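PDB 6Z0C: maquette-3 from Escherichia coli, which is an artificial four-helix bundle modelled in silico, probably made to explore how buried charged networks can stabilise a protein core. Local coordinates for residues Leu32-Gln37 with Leu163-Gln168; Lys124-Val129 with Leu175-Gln180; Lys131-Glu136 with Lys167-Leu172. All blocks are in the same frame, centred on the assembly; numbering follows the deposited sequence.

Contact 1 of 3, residues Leu32-Gln37 with Leu163-Gln168; sequences LKIKLQ and LQVIKQ
K35 rests its aliphatic stem on V165, while its buried NZ is gripped by three groups of the neighbouring helices: E136 OE1 and E65 OE2 by salt bridges, and Q68 OE1 by a hydrogen bond. The stem is what meets helix 152-194, with K35 CG 4.2 Å from V165 CG2, so a long lysine suits this place by being greasy at its root and charged at its tip. I34 makes the main apolar contact. Its CG1, anti to the backbone N (chi1 -178°), lies 3.8 Å from V165 CG2, and chi2 (164°) carries CD1 on to that same methyl and to Q164 CG. The valine methyl also meets CG2 of I34, a close fit between two beta-branched residues. I34 crosses Q164 at about a right angle, its CD1 3.7 Å from Q164 CG. Bent at chi2, Q164 gives an N-H to a neighbour one turn on: NE2 to Q168 OE1, 2.7 Å and nearly straight at 169°, with the acceptor close to the Q164 amide plane. Q168 in turn meets I34 tip to tip, its NE2 4.2 Å from I34 CG2; this buried NE2 has no polar partner in the model. The chemistry implies a division of labour: branched aliphatics join the helices, the glutamine pair flanks them, and the lysine's charge is probably tolerated inside because two carboxylates and an amide oxygen hold it.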
loop_
_atom_site.group_PDB
_atom_site.type_symbol
_atom_site.label_atom_id
_atom_site.label_comp_id
_atom_site.label_asym_id
_atom_site.label_seq_id
_atom_site.Cartn_x
_atom_site.Cartn_y
_atom_site.Cartn_z
ATOM N N LEU A 32 1.051 -11.490 -1.796
ATOM C CA LEU A 32 1.218 -12.196 -3.092
ATOM C C LEU A 32 1.375 -13.700 -2.839
ATOM O O LEU A 32 0.704 -14.494 -3.537
ATOM C CB LEU A 32 2.422 -11.606 -3.828
ATOM C CG LEU A 32 2.165 -10.259 -4.502
ATOM C CD1 LEU A 32 3.471 -9.572 -4.868
ATOM C CD2 LEU A 32 1.295 -10.436 -5.736
ATOM N N LYS A 33 2.207 -14.076 -1.864
ATOM C CA LYS A 33 2.472 -15.498 -1.517
ATOM C C LYS A 33 1.154 -16.176 -1.121
ATOM O O LYS A 33 0.810 -17.190 -1.757
ATOM C CB LYS A 33 3.528 -15.608 -0.413
ATOM C CG LYS A 33 3.960 -17.032 -0.081
ATOM C CD LYS A 33 4.988 -17.125 1.030
ATOM C CE LYS A 33 6.244 -16.321 0.761
ATOM N NZ LYS A 33 7.298 -16.601 1.764
ATOM N N ILE A 34 0.426 -15.646 -0.131
ATOM C CA ILE A 34 -0.832 -16.295 0.349
ATOM C C ILE A 34 -1.871 -16.289 -0.779
ATOM O O ILE A 34 -2.585 -17.296 -0.906
ATOM C CB ILE A 34 -1.404 -15.685 1.648
ATOM C CG1 ILE A 34 -2.654 -16.461 2.081
ATOM C CG2 ILE A 34 -1.688 -14.197 1.507
ATOM C CD1 ILE A 34 -3.095 -16.218 3.505
ATOM N N LYS A 35 -1.967 -15.213 -1.567
ATOM C CA LYS A 35 -3.034 -15.083 -2.597
ATOM C C LYS A 35 -2.784 -16.106 -3.713
ATOM O O LYS A 35 -3.769 -16.709 -4.179
ATOM C CB LYS A 35 -3.175 -13.635 -3.076
ATOM C CG LYS A 35 -3.937 -12.744 -2.097
ATOM C CD LYS A 35 -4.344 -11.386 -2.634
ATOM C CE LYS A 35 -5.284 -11.447 -3.821
ATOM N NZ LYS A 35 -6.603 -12.018 -3.462
ATOM N N LEU A 36 -1.525 -16.349 -4.088
ATOM C CA LEU A 36 -1.191 -17.378 -5.108
ATOM C C LEU A 36 -1.486 -18.773 -4.539
ATOM O O LEU A 36 -2.005 -19.615 -5.294
ATOM C CB LEU A 36 0.270 -17.229 -5.549
ATOM C CG LEU A 36 0.672 -18.056 -6.771
ATOM C CD1 LEU A 36 -0.321 -17.885 -7.915
ATOM C CD2 LEU A 36 2.071 -17.688 -7.237
ATOM N N GLN A 37 -1.196 -19.005 -3.253
ATOM C CA GLN A 37 -1.529 -20.277 -2.555
ATOM C C GLN A 37 -3.049 -20.479 -2.620
ATOM O O GLN A 37 -3.484 -21.597 -2.926
ATOM C CB GLN A 37 -1.006 -20.265 -1.116
ATOM C CG GLN A 37 0.511 -20.366 -1.027
ATOM C CD GLN A 37 1.054 -20.246 0.379
ATOM O OE1 GLN A 37 0.415 -19.695 1.275
ATOM N NE2 GLN A 37 2.260 -20.757 0.577
ATOM N N LEU A 163 -9.906 -15.263 5.340
ATOM C CA LEU A 163 -9.978 -14.469 6.595
ATOM C C LEU A 163 -8.583 -13.934 6.962
ATOM O O LEU A 163 -8.502 -12.771 7.419
ATOM C CB LEU A 163 -10.586 -15.330 7.705
ATOM C CG LEU A 163 -12.078 -15.624 7.550
ATOM C CD1 LEU A 163 -12.534 -16.672 8.549
ATOM C CD2 LEU A 163 -12.907 -14.356 7.698
ATOM N N GLN A 164 -7.524 -14.723 6.748
ATOM C CA GLN A 164 -6.118 -14.298 7.004
ATOM C C GLN A 164 -5.717 -13.226 5.982
ATOM O O GLN A 164 -5.055 -12.251 6.391
ATOM C CB GLN A 164 -5.154 -15.489 6.964
ATOM C CG GLN A 164 -3.683 -15.090 6.961
ATOM C CD GLN A 164 -3.280 -14.281 8.171
ATOM O OE1 GLN A 164 -3.845 -14.417 9.253
ATOM N NE2 GLN A 164 -2.280 -13.431 7.998
ATOM N N VAL A 165 -6.088 -13.404 4.710
ATOM C CA VAL A 165 -5.819 -12.420 3.616
ATOM C C VAL A 165 -6.400 -11.062 4.022
ATOM O O VAL A 165 -5.702 -10.045 3.863
ATOM C CB VAL A 165 -6.387 -12.883 2.261
ATOM C CG1 VAL A 165 -6.564 -11.725 1.288
ATOM C CG2 VAL A 165 -5.521 -13.961 1.635
ATOM N N ILE A 166 -7.638 -11.046 4.518
ATOM C CA ILE A 166 -8.350 -9.782 4.865
ATOM C C ILE A 166 -7.608 -9.085 6.011
ATOM O O ILE A 166 -7.447 -7.857 5.925
ATOM C CB ILE A 166 -9.840 -10.042 5.161
ATOM C CG1 ILE A 166 -10.622 -10.131 3.849
ATOM C CG2 ILE A 166 -10.412 -8.984 6.091
ATOM C CD1 ILE A 166 -12.009 -10.682 3.998
ATOM N N LYS A 167 -7.149 -9.830 7.023
ATOM C CA LYS A 167 -6.357 -9.272 8.156
ATOM C C LYS A 167 -5.139 -8.522 7.605
ATOM O O LYS A 167 -4.878 -7.396 8.076
ATOM C CB LYS A 167 -5.871 -10.361 9.117
ATOM C CG LYS A 167 -6.904 -10.878 10.106
ATOM C CD LYS A 167 -6.310 -11.819 11.137
ATOM C CE LYS A 167 -7.320 -12.343 12.135
ATOM N NZ LYS A 167 -8.169 -13.399 11.544
ATOM N N GLN A 168 -4.423 -9.133 6.656
ATOM C CA GLN A 168 -3.187 -8.568 6.049
ATOM C C GLN A 168 -3.525 -7.335 5.199
ATOM O O GLN A 168 -2.730 -6.379 5.222
ATOM C CB GLN A 168 -2.465 -9.633 5.226
ATOM C CG GLN A 168 -1.895 -10.757 6.081
ATOM C CD GLN A 168 -1.185 -11.810 5.265
ATOM O OE1 GLN A 168 -1.333 -13.005 5.501
ATOM N NE2 GLN A 168 -0.408 -11.377 4.288
#

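Contact 2 of 3, residues Lys124-Val129 with Leu175-Gln180; sequences KFQQLV and LVQKAQ
Helices 105-144 and 152-194 run antiparallel here: over these segments the N-to-C directions differ by 162° and the axes approach to 10.0 Å, and Q126 faces V176 with the two CA atoms 6.3 Å from each other. V176 divides its two methyls between neighbouring residues of helix 105-144. CG2 approaches the F125 ring obliquely and very closely, 3.3 Å from CD2 and hardly farther from CE2, a tight piece of apolar packing. CG1 lies 3.9 Å from Q126 CB. The two branches at CB, CG1 anti to the backbone N and CG2 anti to the carbonyl carbon, let one valine touch both the ring and the glutamine stem. F125 belongs to the interior: its side chain also touches I24 and I28 of helix 4-48 and L75 and T78 of helix 52-99, and an aromatic ring is large enough to reach all of them. Toward the more exposed flank the contact turns polar. Q126 has an extended chain, and its OE1 accepts a hydrogen bond from Q180 NE2 at 2.7 Å, with an N-H...O angle of 158°. The two side chains cross at about a right angle, their amide planes 73° apart, and the donor stands tilted from the plane of the Q126 carbonyl. Q126 NE2 also lies 3.4 Å from Q177 NE2, but both are donors and no bond joins them. An alanine at Q126 would keep CB against V176, yet would probably leave Q180 NE2 without this acceptor and free the Q180 amide to turn. The chemistry thus runs from hydrocarbon at the centre of the bundle to amides at its flank, where glutamine can bond across the interface without bringing in charge.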
loop_
_atom_site.group_PDB
_atom_site.type_symbol
_atom_site.label_atom_id
_atom_site.label_comp_id
_atom_site.label_asym_id
_atom_site.label_seq_id
_atom_site.Cartn_x
_atom_site.Cartn_y
_atom_site.Cartn_z
ATOM N N LYS A 124 -4.023 6.853 -4.482
ATOM C CA LYS A 124 -4.280 5.796 -5.501
ATOM C C LYS A 124 -4.099 4.426 -4.838
ATOM O O LYS A 124 -5.005 3.574 -4.949
ATOM C CB LYS A 124 -3.336 5.995 -6.693
ATOM C CG LYS A 124 -3.359 4.912 -7.767
ATOM C CD LYS A 124 -2.215 5.051 -8.762
ATOM C CE LYS A 124 -1.908 3.786 -9.540
ATOM N NZ LYS A 124 -2.544 3.792 -10.879
ATOM N N PHE A 125 -2.970 4.246 -4.151
ATOM C CA PHE A 125 -2.603 3.023 -3.395
ATOM C C PHE A 125 -3.745 2.637 -2.444
ATOM O O PHE A 125 -4.205 1.482 -2.501
ATOM C CB PHE A 125 -1.294 3.262 -2.641
ATOM C CG PHE A 125 -0.553 2.013 -2.251
ATOM C CD1 PHE A 125 0.705 1.749 -2.768
ATOM C CD2 PHE A 125 -1.112 1.104 -1.370
ATOM C CE1 PHE A 125 1.390 0.602 -2.403
ATOM C CE2 PHE A 125 -0.425 -0.045 -1.008
ATOM C CZ PHE A 125 0.821 -0.292 -1.527
ATOM N N GLN A 126 -4.188 3.570 -1.594
ATOM C CA GLN A 126 -5.258 3.326 -0.587
ATOM C C GLN A 126 -6.542 2.880 -1.301
ATOM O O GLN A 126 -7.141 1.886 -0.848
ATOM C CB GLN A 126 -5.517 4.561 0.282
ATOM C CG GLN A 126 -6.711 4.389 1.217
ATOM C CD GLN A 126 -6.796 5.433 2.304
ATOM O OE1 GLN A 126 -6.073 6.426 2.302
ATOM N NE2 GLN A 126 -7.696 5.213 3.250
ATOM N N GLN A 127 -6.942 3.582 -2.368
ATOM C CA GLN A 127 -8.183 3.294 -3.141
ATOM C C GLN A 127 -8.138 1.855 -3.663
ATOM O O GLN A 127 -9.158 1.145 -3.546
ATOM C CB GLN A 127 -8.353 4.276 -4.303
ATOM C CG GLN A 127 -8.730 5.681 -3.859
ATOM C CD GLN A 127 -8.653 6.701 -4.970
ATOM O OE1 GLN A 127 -8.408 6.377 -6.132
ATOM N NE2 GLN A 127 -8.865 7.956 -4.614
ATOM N N LEU A 128 -6.995 1.437 -4.212
ATOM C CA LEU A 128 -6.830 0.099 -4.845
ATOM C C LEU A 128 -6.881 -0.994 -3.771
ATOM O O LEU A 128 -7.566 -2.018 -4.007
ATOM C CB LEU A 128 -5.523 0.075 -5.641
ATOM C CG LEU A 128 -5.488 1.001 -6.859
ATOM C CD1 LEU A 128 -4.096 1.045 -7.468
ATOM C CD2 LEU A 128 -6.512 0.587 -7.907
ATOM N N VAL A 129 -6.226 -0.784 -2.625
ATOM C CA VAL A 129 -6.240 -1.756 -1.490
ATOM C C VAL A 129 -7.656 -1.824 -0.894
ATOM O O VAL A 129 -8.127 -2.951 -0.614
ATOM C CB VAL A 129 -5.186 -1.415 -0.418
ATOM C CG1 VAL A 129 -5.298 -2.338 0.787
ATOM C CG2 VAL A 129 -3.772 -1.454 -0.983
ATOM N N LEU A 175 -0.750 0.863 7.055
ATOM C CA LEU A 175 0.615 1.322 6.684
ATOM C C LEU A 175 0.502 2.477 5.684
ATOM O O LEU A 175 1.283 3.424 5.810
ATOM C CB LEU A 175 1.437 0.162 6.110
ATOM C CG LEU A 175 1.698 -1.012 7.055
ATOM C CD1 LEU A 175 2.603 -2.041 6.393
ATOM C CD2 LEU A 175 2.291 -0.560 8.381
ATOM N N VAL A 176 -0.447 2.412 4.744
ATOM C CA VAL A 176 -0.646 3.467 3.704
ATOM C C VAL A 176 -1.179 4.726 4.395
ATOM O O VAL A 176 -0.800 5.836 3.988
ATOM C CB VAL A 176 -1.575 2.992 2.571
ATOM C CG1 VAL A 176 -1.840 4.099 1.566
ATOM C CG2 VAL A 176 -1.015 1.768 1.866
ATOM N N GLN A 177 -2.022 4.550 5.413
ATOM C CA GLN A 177 -2.576 5.660 6.227
ATOM C C GLN A 177 -1.431 6.298 7.031
ATOM O O GLN A 177 -1.380 7.543 7.085
ATOM C CB GLN A 177 -3.755 5.133 7.053
ATOM C CG GLN A 177 -4.966 4.783 6.190
ATOM C CD GLN A 177 -5.933 3.813 6.830
ATOM O OE1 GLN A 177 -5.690 3.273 7.906
ATOM N NE2 GLN A 177 -7.054 3.574 6.165
ATOM N N LYS A 178 -0.518 5.491 7.590
ATOM C CA LYS A 178 0.700 5.987 8.294
ATOM C C LYS A 178 1.571 6.782 7.313
ATOM O O LYS A 178 2.111 7.829 7.715
ATOM C CB LYS A 178 1.513 4.842 8.907
ATOM C CG LYS A 178 0.919 4.239 10.171
ATOM C CD LYS A 178 1.852 3.275 10.867
ATOM C CE LYS A 178 1.234 2.626 12.085
ATOM N NZ LYS A 178 2.061 1.496 12.568
ATOM N N ALA A 179 1.708 6.304 6.076
ATOM C CA ALA A 179 2.512 6.969 5.026
ATOM C C ALA A 179 1.927 8.362 4.753
ATOM O O ALA A 179 2.712 9.320 4.620
ATOM C CB ALA A 179 2.557 6.121 3.779
ATOM N N GLN A 180 0.596 8.479 4.701
ATOM C CA GLN A 180 -0.086 9.772 4.422
ATOM C C GLN A 180 0.143 10.732 5.600
ATOM O O GLN A 180 0.295 11.936 5.336
ATOM C CB GLN A 180 -1.554 9.536 4.064
ATOM C CG GLN A 180 -1.713 8.889 2.693
ATOM C CD GLN A 180 -3.148 8.601 2.332
ATOM O OE1 GLN A 180 -3.927 9.505 2.046
ATOM N NE2 GLN A 180 -3.505 7.326 2.324
#

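Contact 3 of 3, residues Lys131-Glu136 with Lys167-Leu172; sequences KQLEDE and KQQREL
Q132, the first residue of 131-136 to meet the other helix, points its extended chain across that of Q169 at about a right angle, with OE1 2.8 Å from Q169 NE2. Next comes L133. Its CD1 slides alongside Q169, 3.9 Å from OE1, and also lies over one face of the R170 guanidinium, offset toward the rim; CD2 comes within 3.4 Å of R170 NH1. Leucine suits this spot because its forked end can cover both the amide chain and the flat cation, while R170 NH2 finds its charge partner in E137. One turn beyond Q132, E136 sets its CG 3.2 Å from Q169 OE1, crossing that residue too at about a right angle; the bend at chi2 (-75°) then places CD. Its carboxylate is committed elsewhere, with OE1 in a salt bridge to K35 and OE2 in another to K162. Q169 OE1 is buried and has no polar partner in the model. Q169 is therefore wedged among Q132, L133 and E136, a neutral amide beside a carboxylate that two lysines share, and those lysines would probably offset much of the cost of burying E136.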
loop_
_atom_site.group_PDB
_atom_site.type_symbol
_atom_site.label_atom_id
_atom_site.label_comp_id
_atom_site.label_asym_id
_atom_site.label_seq_id
_atom_site.Cartn_x
_atom_site.Cartn_y
_atom_site.Cartn_z
ATOM N N LYS A 131 -10.520 -1.222 -2.365
ATOM C CA LYS A 131 -11.374 -1.908 -3.367
ATOM C C LYS A 131 -11.122 -3.418 -3.300
ATOM O O LYS A 131 -12.107 -4.178 -3.256
ATOM C CB LYS A 131 -11.123 -1.335 -4.766
ATOM C CG LYS A 131 -11.916 -1.982 -5.896
ATOM C CD LYS A 131 -13.360 -2.301 -5.548
ATOM C CE LYS A 131 -14.253 -2.479 -6.760
ATOM N NZ LYS A 131 -13.815 -3.611 -7.609
ATOM N N GLN A 132 -9.859 -3.850 -3.270
ATOM C CA GLN A 132 -9.519 -5.298 -3.207
ATOM C C GLN A 132 -10.098 -5.882 -1.910
ATOM O O GLN A 132 -10.660 -6.983 -1.959
ATOM C CB GLN A 132 -8.011 -5.522 -3.329
ATOM C CG GLN A 132 -7.648 -6.996 -3.457
ATOM C CD GLN A 132 -6.225 -7.231 -3.907
ATOM O OE1 GLN A 132 -5.410 -7.802 -3.184
ATOM N NE2 GLN A 132 -5.919 -6.804 -5.119
ATOM N N LEU A 133 -9.998 -5.145 -0.803
ATOM C CA LEU A 133 -10.529 -5.544 0.528
ATOM C C LEU A 133 -12.049 -5.743 0.442
ATOM O O LEU A 133 -12.540 -6.766 0.954
ATOM C CB LEU A 133 -10.145 -4.464 1.541
ATOM C CG LEU A 133 -10.569 -4.703 2.988
ATOM C CD1 LEU A 133 -10.055 -6.036 3.504
ATOM C CD2 LEU A 133 -10.071 -3.566 3.865
ATOM N N GLU A 134 -12.764 -4.819 -0.205
ATOM C CA GLU A 134 -14.235 -4.911 -0.409
ATOM C C GLU A 134 -14.566 -6.200 -1.168
ATOM O O GLU A 134 -15.487 -6.912 -0.740
ATOM C CB GLU A 134 -14.770 -3.696 -1.164
ATOM C CG GLU A 134 -14.932 -2.476 -0.282
ATOM C CD GLU A 134 -15.513 -1.274 -1.002
ATOM O OE1 GLU A 134 -16.591 -1.424 -1.616
ATOM O OE2 GLU A 134 -14.881 -0.202 -0.960
ATOM N N ASP A 135 -13.836 -6.483 -2.250
ATOM C CA ASP A 135 -14.049 -7.678 -3.110
ATOM C C ASP A 135 -13.784 -8.959 -2.298
ATOM O O ASP A 135 -14.530 -9.945 -2.496
ATOM C CB ASP A 135 -13.197 -7.595 -4.382
ATOM C CG ASP A 135 -13.669 -6.533 -5.363
ATOM O OD1 ASP A 135 -14.812 -6.053 -5.221
ATOM O OD2 ASP A 135 -12.891 -6.191 -6.264
ATOM N N GLU A 136 -12.781 -8.954 -1.413
ATOM C CA GLU A 136 -12.464 -10.114 -0.537
ATOM C C GLU A 136 -13.635 -10.342 0.426
ATOM O O GLU A 136 -14.065 -11.497 0.563
ATOM C CB GLU A 136 -11.162 -9.910 0.241
ATOM C CG GLU A 136 -9.931 -9.798 -0.639
ATOM C CD GLU A 136 -9.413 -11.084 -1.263
ATOM O OE1 GLU A 136 -8.234 -11.095 -1.662
ATOM O OE2 GLU A 136 -10.181 -12.061 -1.367
ATOM N N LYS A 167 -7.149 -9.830 7.023
ATOM C CA LYS A 167 -6.357 -9.272 8.156
ATOM C C LYS A 167 -5.139 -8.522 7.605
ATOM O O LYS A 167 -4.878 -7.396 8.076
ATOM C CB LYS A 167 -5.871 -10.361 9.117
ATOM C CG LYS A 167 -6.904 -10.878 10.106
ATOM C CD LYS A 167 -6.310 -11.819 11.137
ATOM C CE LYS A 167 -7.320 -12.343 12.135
ATOM N NZ LYS A 167 -8.169 -13.399 11.544
ATOM N N GLN A 168 -4.423 -9.133 6.656
ATOM C CA GLN A 168 -3.187 -8.568 6.049
ATOM C C GLN A 168 -3.525 -7.335 5.199
ATOM O O GLN A 168 -2.730 -6.379 5.222
ATOM C CB GLN A 168 -2.465 -9.633 5.226
ATOM C CG GLN A 168 -1.895 -10.757 6.081
ATOM C CD GLN A 168 -1.185 -11.810 5.265
ATOM O OE1 GLN A 168 -1.333 -13.005 5.501
ATOM N NE2 GLN A 168 -0.408 -11.377 4.288
ATOM N N GLN A 169 -4.646 -7.340 4.474
ATOM C CA GLN A 169 -5.049 -6.174 3.635
ATOM C C GLN A 169 -5.414 -4.986 4.536
ATOM O O GLN A 169 -5.076 -3.859 4.166
ATOM C CB GLN A 169 -6.164 -6.550 2.661
ATOM C CG GLN A 169 -5.630 -7.187 1.384
ATOM C CD GLN A 169 -6.698 -7.920 0.613
ATOM O OE1 GLN A 169 -7.800 -8.142 1.108
ATOM N NE2 GLN A 169 -6.376 -8.300 -0.611
ATOM N N ARG A 170 -6.044 -5.217 5.690
ATOM C CA ARG A 170 -6.336 -4.138 6.676
ATOM C C ARG A 170 -5.028 -3.608 7.265
ATOM O O ARG A 170 -4.940 -2.397 7.530
ATOM C CB ARG A 170 -7.230 -4.647 7.806
ATOM C CG ARG A 170 -8.625 -5.021 7.344
ATOM C CD ARG A 170 -9.606 -4.971 8.490
ATOM N NE ARG A 170 -10.816 -5.685 8.139
ATOM C CZ ARG A 170 -11.776 -5.218 7.346
ATOM N NH1 ARG A 170 -11.687 -4.011 6.807
ATOM N NH2 ARG A 170 -12.837 -5.969 7.105
ATOM N N GLU A 171 -4.061 -4.496 7.495
ATOM C CA GLU A 171 -2.711 -4.129 7.991
ATOM C C GLU A 171 -2.049 -3.220 6.947
ATOM O O GLU A 171 -1.473 -2.190 7.337
ATOM C CB GLU A 171 -1.900 -5.395 8.281
ATOM C CG GLU A 171 -0.989 -5.270 9.485
ATOM C CD GLU A 171 -1.703 -4.964 10.792
ATOM O OE1 GLU A 171 -2.456 -5.833 11.278
ATOM O OE2 GLU A 171 -1.513 -3.851 11.312
ATOM N N LEU A 172 -2.172 -3.569 5.665
ATOM C CA LEU A 172 -1.591 -2.798 4.534
ATOM C C LEU A 172 -2.268 -1.423 4.448
ATOM O O LEU A 172 -1.539 -0.428 4.301
ATOM C CB LEU A 172 -1.758 -3.600 3.240
ATOM C CG LEU A 172 -1.214 -2.951 1.969
ATOM C CD1 LEU A 172 0.249 -2.564 2.126
ATOM C CD2 LEU A 172 -1.398 -3.876 0.779
#

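Overall arrangement
All three contacts use helix 152-194 of the antiparallel four-helix bundle: contacts 2 and 3 join it to helix 105-144, contact 1 to helix 4-48. Contacts 1 and 3 have centres about 9 Å apart, share K167 and Q168, and are linked by the salt bridge from K35 NZ to E136 OE1, at 2.6 Å, probably part of the buried charged network the design aimed at. Contacts 2 and 3 have centres about 11 Å apart and meet through hydrocarbon, V129 CG2 lying 3.8 Å from L172 CD2. Contacts 1 and 2 do not touch: their centres are about 18 Å apart and their nearest atoms about 7 Å. The potassium ion is bound by G101, G103 and Q200, none of which belongs to these contacts.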